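Hydrolase (Thermus thermophilus, PDB 1UFO) is an alpha/beta hydrolase fold protein that probably acts as a serine hydrolase, though its natural substrate is not established. Local coordinates at residues A59-E64 with P68-K73; P106-G111 with H233-R238. One frame throughout, in Å; residues are numbered along the deposited sequence.

Contact 1: residues A59-E64 with P68-K73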
loop_
_atom_site.group_PDB
_atom_site.type_symbol
_atom_site.label_atom_id
_atom_site.label_comp_id
_atom_site.label_asym_id
_atom_site.label_seq_id
_atom_site.Cartn_x
_atom_site.Cartn_y
_atom_site.Cartn_z
ATOM N N ALA A 59 4.380 25.395 9.869
ATOM C CA ALA A 59 3.382 25.455 10.952
ATOM C C ALA A 59 3.790 26.522 11.953
ATOM O O ALA A 59 4.924 26.965 11.969
ATOM C CB ALA A 59 3.349 24.072 11.661
ATOM N N PRO A 60 2.856 26.919 12.770
ATOM C CA PRO A 60 3.230 27.926 13.788
ATOM C C PRO A 60 4.423 27.406 14.557
ATOM O O PRO A 60 4.549 26.197 14.858
ATOM C CB PRO A 60 1.995 28.006 14.668
ATOM C CG PRO A 60 0.875 27.679 13.775
ATOM C CD PRO A 60 1.428 26.563 12.835
ATOM N N ARG A 61 5.349 28.307 14.901
ATOM C CA ARG A 61 6.557 28.016 15.638
ATOM C C ARG A 61 7.641 27.176 14.938
ATOM O O ARG A 61 8.655 26.813 15.550
ATOM C CB ARG A 61 6.228 27.307 16.965
ATOM C CG ARG A 61 5.398 28.102 17.862
ATOM C CD ARG A 61 5.184 27.393 19.199
ATOM N NE ARG A 61 6.391 27.179 19.992
ATOM C CZ ARG A 61 6.310 26.779 21.257
ATOM N NH1 ARG A 61 5.097 26.571 21.758
ATOM N NH2 ARG A 61 7.403 26.624 22.024
ATOM N N HIS A 62 7.479 26.896 13.647
ATOM C CA HIS A 62 8.387 26.087 12.916
ATOM C C HIS A 62 8.973 26.820 11.687
ATOM O O HIS A 62 8.411 27.818 11.213
ATOM C CB HIS A 62 7.615 24.855 12.368
ATOM C CG HIS A 62 7.285 23.850 13.420
ATOM N ND1 HIS A 62 6.331 24.063 14.392
ATOM C CD2 HIS A 62 7.836 22.629 13.672
ATOM C CE1 HIS A 62 6.312 23.005 15.207
ATOM N NE2 HIS A 62 7.213 22.135 14.785
ATOM N N GLY A 63 10.093 26.311 11.219
ATOM C CA GLY A 63 10.694 26.800 10.006
ATOM C C GLY A 63 11.102 28.266 10.081
ATOM O O GLY A 63 11.915 28.692 10.961
ATOM N N GLU A 64 10.516 29.053 9.206
ATOM C CA GLU A 64 10.838 30.490 9.167
ATOM C C GLU A 64 10.057 31.295 10.136
ATOM O O GLU A 64 10.351 32.498 10.331
ATOM C CB GLU A 64 10.673 31.082 7.762
ATOM C CG GLU A 64 11.556 30.363 6.758
ATOM C CD GLU A 64 11.599 30.979 5.355
ATOM O OE1 GLU A 64 10.822 30.554 4.468
ATOM O OE2 GLU A 64 12.489 31.887 5.158
ATOM N N PRO A 68 11.150 29.009 19.543
ATOM C CA PRO A 68 11.309 27.648 19.060
ATOM C C PRO A 68 10.002 26.890 19.138
ATOM O O PRO A 68 8.968 27.397 19.622
ATOM C CB PRO A 68 12.375 27.084 20.013
ATOM C CG PRO A 68 12.025 27.698 21.274
ATOM C CD PRO A 68 11.656 29.135 20.927
ATOM N N PRO A 69 10.043 25.670 18.649
ATOM C CA PRO A 69 8.864 24.831 18.670
ATOM C C PRO A 69 8.743 24.332 20.121
ATOM O O PRO A 69 9.569 24.650 20.982
ATOM C CB PRO A 69 9.267 23.684 17.771
ATOM C CG PRO A 69 10.273 24.354 16.804
ATOM C CD PRO A 69 11.091 25.078 17.796
ATOM N N PRO A 70 7.739 23.560 20.395
ATOM C CA PRO A 70 7.486 22.980 21.710
ATOM C C PRO A 70 8.687 22.068 22.063
ATOM O O PRO A 70 9.201 21.382 21.193
ATOM C CB PRO A 70 6.224 22.150 21.462
ATOM C CG PRO A 70 5.490 22.912 20.377
ATOM C CD PRO A 70 6.579 23.456 19.493
ATOM N N SER A 71 9.103 22.048 23.344
ATOM C CA SER A 71 10.211 21.155 23.758
ATOM C C SER A 71 9.674 20.086 24.702
ATOM O O SER A 71 8.902 20.408 25.618
ATOM C CB SER A 71 11.330 21.943 24.453
ATOM O OG SER A 71 10.718 22.950 25.241
ATOM N N SER A 72 10.070 18.839 24.449
ATOM C CA SER A 72 9.597 17.694 25.205
ATOM C C SER A 72 9.926 17.785 26.674
ATOM O O SER A 72 9.337 17.058 27.447
ATOM C CB SER A 72 10.180 16.372 24.684
ATOM O OG SER A 72 11.551 16.276 25.033
ATOM N N LYS A 73 10.853 18.655 27.039
ATOM C CA LYS A 73 11.247 18.817 28.460
ATOM C C LYS A 73 10.255 19.610 29.255
ATOM O O LYS A 73 10.272 19.599 30.479
ATOM C CB LYS A 73 12.582 19.530 28.551
ATOM C CG LYS A 73 13.691 18.622 28.233
ATOM C CD LYS A 73 14.840 19.413 27.656
ATOM C CE LYS A 73 16.037 18.461 27.299
ATOM N NZ LYS A 73 15.748 17.300 26.392
#
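Pro68 O sits at the edge of the Arg61 guanidinium, in its plane, while Pro70 N lies over one face of the same group, displaced toward its rim. The imidazole of His62 is flanked in a similar way: Pro69 CB rests over one face, 4.2 Å from the ring centroid and 24° off its normal, a CH-pi contact, and the carbonyl of Pro60 lies at the edge. Arg61 approaches Pro68 side-on, giving two nitrogens to one oxygen. The shorter bond runs from Arg61 NE to Pro68 O at 2.6 Å and lies in the carbonyl plane; the second, from Arg61 NH2 to Pro68 O at 3.0 Å, is more bent and comes from above that plane. A bend at chi3 (64°) in an otherwise extended chain swings the guanidinium round to this oxygen.

All this happens in the long loop of the alpha/beta hydrolase fold that leaves strand 52-56 and leads to helix 77-103. Near its start is a type II beta turn from Ala59 to His62, closed by His62 N to Ala59 O at 3.1 Å, with Arg61 at positive phi. The His62 ring presents its edge to this turn, and ND1 donates a nearly straight bond (170°) to Pro60 O, which fixes the ring's rotation; its other nitrogen, NE2, is hydrogen-bonded to Gln34 N. Arg61 has a second tie, a salt bridge from NH1 to Glu80 on helix 77-103. Beside the guanidinium, the Pro70 ring brings CD to 3.8 Å from Arg61 NE, and Pro69 CG comes 3.2 Å from Arg61 O.

Contact 2: residues P106-G111 with H233-R238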
loop_
_atom_site.group_PDB
_atom_site.type_symbol
_atom_site.label_atom_id
_atom_site.label_comp_id
_atom_site.label_asym_id
_atom_site.label_seq_id
_atom_site.Cartn_x
_atom_site.Cartn_y
_atom_site.Cartn_z
ATOM N N PRO A 106 -8.099 19.361 -8.760
ATOM C CA PRO A 106 -8.498 18.491 -7.632
ATOM C C PRO A 106 -7.436 18.646 -6.545
ATOM O O PRO A 106 -6.236 18.640 -6.860
ATOM C CB PRO A 106 -8.406 17.120 -8.227
ATOM C CG PRO A 106 -8.738 17.308 -9.672
ATOM C CD PRO A 106 -8.030 18.603 -10.030
ATOM N N LEU A 107 -7.897 18.703 -5.279
ATOM C CA LEU A 107 -6.948 18.911 -4.191
ATOM C C LEU A 107 -6.901 17.710 -3.267
ATOM O O LEU A 107 -7.967 17.159 -2.861
ATOM C CB LEU A 107 -7.287 20.174 -3.376
ATOM C CG LEU A 107 -6.186 20.508 -2.298
ATOM C CD1 LEU A 107 -5.872 21.974 -2.112
ATOM C CD2 LEU A 107 -6.747 19.872 -0.987
ATOM N N PHE A 108 -5.668 17.324 -2.952
ATOM C CA PHE A 108 -5.400 16.219 -2.024
ATOM C C PHE A 108 -4.592 16.746 -0.878
ATOM O O PHE A 108 -3.940 17.795 -0.993
ATOM C CB PHE A 108 -4.566 15.148 -2.714
ATOM C CG PHE A 108 -5.253 14.505 -3.840
ATOM C CD1 PHE A 108 -5.169 15.010 -5.135
ATOM C CD2 PHE A 108 -5.983 13.359 -3.605
ATOM C CE1 PHE A 108 -5.834 14.349 -6.212
ATOM C CE2 PHE A 108 -6.652 12.667 -4.652
ATOM C CZ PHE A 108 -6.585 13.147 -5.955
ATOM N N LEU A 109 -4.663 16.055 0.259
ATOM C CA LEU A 109 -3.811 16.456 1.406
ATOM C C LEU A 109 -2.799 15.332 1.737
ATOM O O LEU A 109 -3.126 14.134 1.573
ATOM C CB LEU A 109 -4.635 16.617 2.667
ATOM C CG LEU A 109 -5.744 17.605 2.704
ATOM C CD1 LEU A 109 -6.380 17.509 4.185
ATOM C CD2 LEU A 109 -5.170 19.042 2.492
ATOM N N ALA A 110 -1.621 15.715 2.223
ATOM C CA ALA A 110 -0.658 14.722 2.749
ATOM C C ALA A 110 -0.191 15.313 4.051
ATOM O O ALA A 110 0.007 16.519 4.141
ATOM C CB ALA A 110 0.486 14.506 1.809
ATOM N N GLY A 111 -0.107 14.495 5.114
ATOM C CA GLY A 111 0.434 15.032 6.356
ATOM C C GLY A 111 1.434 14.016 6.899
ATOM O O GLY A 111 1.190 12.812 6.736
ATOM N N HIS A 233 -4.844 6.849 -8.262
ATOM C CA HIS A 233 -6.056 6.036 -8.413
ATOM C C HIS A 233 -7.300 6.906 -8.159
ATOM O O HIS A 233 -8.259 6.882 -8.935
ATOM C CB HIS A 233 -6.011 4.901 -7.367
ATOM C CG HIS A 233 -7.230 4.042 -7.426
ATOM N ND1 HIS A 233 -7.442 3.143 -8.443
ATOM C CD2 HIS A 233 -8.352 4.033 -6.655
ATOM C CE1 HIS A 233 -8.657 2.629 -8.305
ATOM N NE2 HIS A 233 -9.231 3.155 -7.232
ATOM N N TRP A 234 -7.289 7.694 -7.073
ATOM C CA TRP A 234 -8.471 8.493 -6.762
ATOM C C TRP A 234 -8.624 9.711 -7.709
ATOM O O TRP A 234 -9.725 10.126 -7.964
ATOM C CB TRP A 234 -8.498 8.928 -5.267
ATOM C CG TRP A 234 -8.764 7.709 -4.421
ATOM C CD1 TRP A 234 -7.866 7.015 -3.558
ATOM C CD2 TRP A 234 -9.952 6.926 -4.456
ATOM N NE1 TRP A 234 -8.483 5.872 -3.144
ATOM C CE2 TRP A 234 -9.746 5.781 -3.652
ATOM C CE3 TRP A 234 -11.187 7.083 -5.097
ATOM C CZ2 TRP A 234 -10.744 4.784 -3.489
ATOM C CZ3 TRP A 234 -12.173 6.127 -4.926
ATOM C CH2 TRP A 234 -11.947 4.985 -4.128
ATOM N N LEU A 235 -7.514 10.231 -8.244
ATOM C CA LEU A 235 -7.621 11.340 -9.191
ATOM C C LEU A 235 -8.296 10.870 -10.495
ATOM O O LEU A 235 -9.038 11.623 -11.147
ATOM C CB LEU A 235 -6.221 11.833 -9.552
ATOM C CG LEU A 235 -6.086 12.999 -10.564
ATOM C CD1 LEU A 235 -6.861 14.167 -10.065
ATOM C CD2 LEU A 235 -4.596 13.329 -10.693
ATOM N N GLU A 236 -7.977 9.653 -10.900
ATOM C CA GLU A 236 -8.461 9.109 -12.148
ATOM C C GLU A 236 -9.833 8.510 -12.025
ATOM O O GLU A 236 -10.465 8.188 -13.072
ATOM C CB GLU A 236 -7.453 8.087 -12.633
ATOM C CG GLU A 236 -6.184 8.688 -13.201
ATOM C CD GLU A 236 -5.042 7.691 -13.396
ATOM O OE1 GLU A 236 -5.320 6.486 -13.527
ATOM O OE2 GLU A 236 -3.897 8.117 -13.399
ATOM N N ALA A 237 -10.323 8.358 -10.804
ATOM C CA ALA A 237 -11.611 7.694 -10.600
ATOM C C ALA A 237 -12.779 8.477 -11.142
ATOM O O ALA A 237 -12.810 9.717 -11.085
ATOM C CB ALA A 237 -11.831 7.359 -9.117
ATOM N N ARG A 238 -13.738 7.736 -11.697
ATOM C CA ARG A 238 -14.910 8.349 -12.304
ATOM C C ARG A 238 -16.164 7.610 -11.902
ATOM O O ARG A 238 -17.175 8.307 -11.720
ATOM C CB ARG A 238 -14.796 8.367 -13.829
ATOM C CG ARG A 238 -13.771 9.370 -14.346
ATOM C CD ARG A 238 -14.145 10.795 -13.908
ATOM N NE ARG A 238 -12.990 11.612 -13.554
ATOM C CZ ARG A 238 -12.023 11.969 -14.393
ATOM N NH1 ARG A 238 -12.057 11.573 -15.664
ATOM N NH2 ARG A 238 -11.027 12.734 -13.970
ATOM O OXT ARG A 238 -16.118 6.366 -11.784
#
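Strand 107-112 is a central strand of the alpha/beta hydrolase sheet, the one that runs into a probable nucleophile elbow (GxSxG) whose first glycine is Gly111, and its beginning is packed here against the last turn of the C-terminal helix 221-236. Phe108 and Leu235 carry most of the contact. The phenyl ring meets the helix edge-on: CZ of Phe108 lies 3.8 Å from Leu235 CB and equally close to the backbone N of Leu235, near the plane of the ring. At the neighbouring corner, CE2 of Phe108 reaches Trp234 CB at 4.2 Å, so it is the base of the tryptophan side chain that touches, while the indole leads away toward Pro174 and Arg206. Along the sheet, Ala25 and Leu27 of strand 25-30 also adjoin the phenyl ring. An alanine in place of Phe108 would remove the ring that bridges strand and helix, and would probably leave Leu235 CB and Trp234 CB without their apolar partner from this strand. Just before the strand, Pro106 meets the end of the Leu235 side chain, the two crossing at about a right angle. With CG of Leu235 anti to its own nitrogen (chi1 179°), the leucine reaches from the helix toward the proline, and its CD1 stands 3.7 Å from Pro106 CG and 4.0 Å from Phe108 CE1.

From the N terminus, the chain first builds the antiparallel pair of strands 3-10 and 13-20, the first of them at the edge of the sheet, then 25-30 and 52-56. Contact 1 follows at once and closes a very short loop, with three residues between its segments, within the connection to helix 77-103. That helix leads into strand 107-112, where contact 2 opens; it closes only at the C terminus, 121 residues later, joining a central strand to helix 221-236. The two are in series, neither nesting nor crossing, and lie on opposite sides of the chain's centre, their own centres 30 Å apart. Contact 1 shapes a connecting loop locally, whereas contact 2 brings the chain's end back to the sheet.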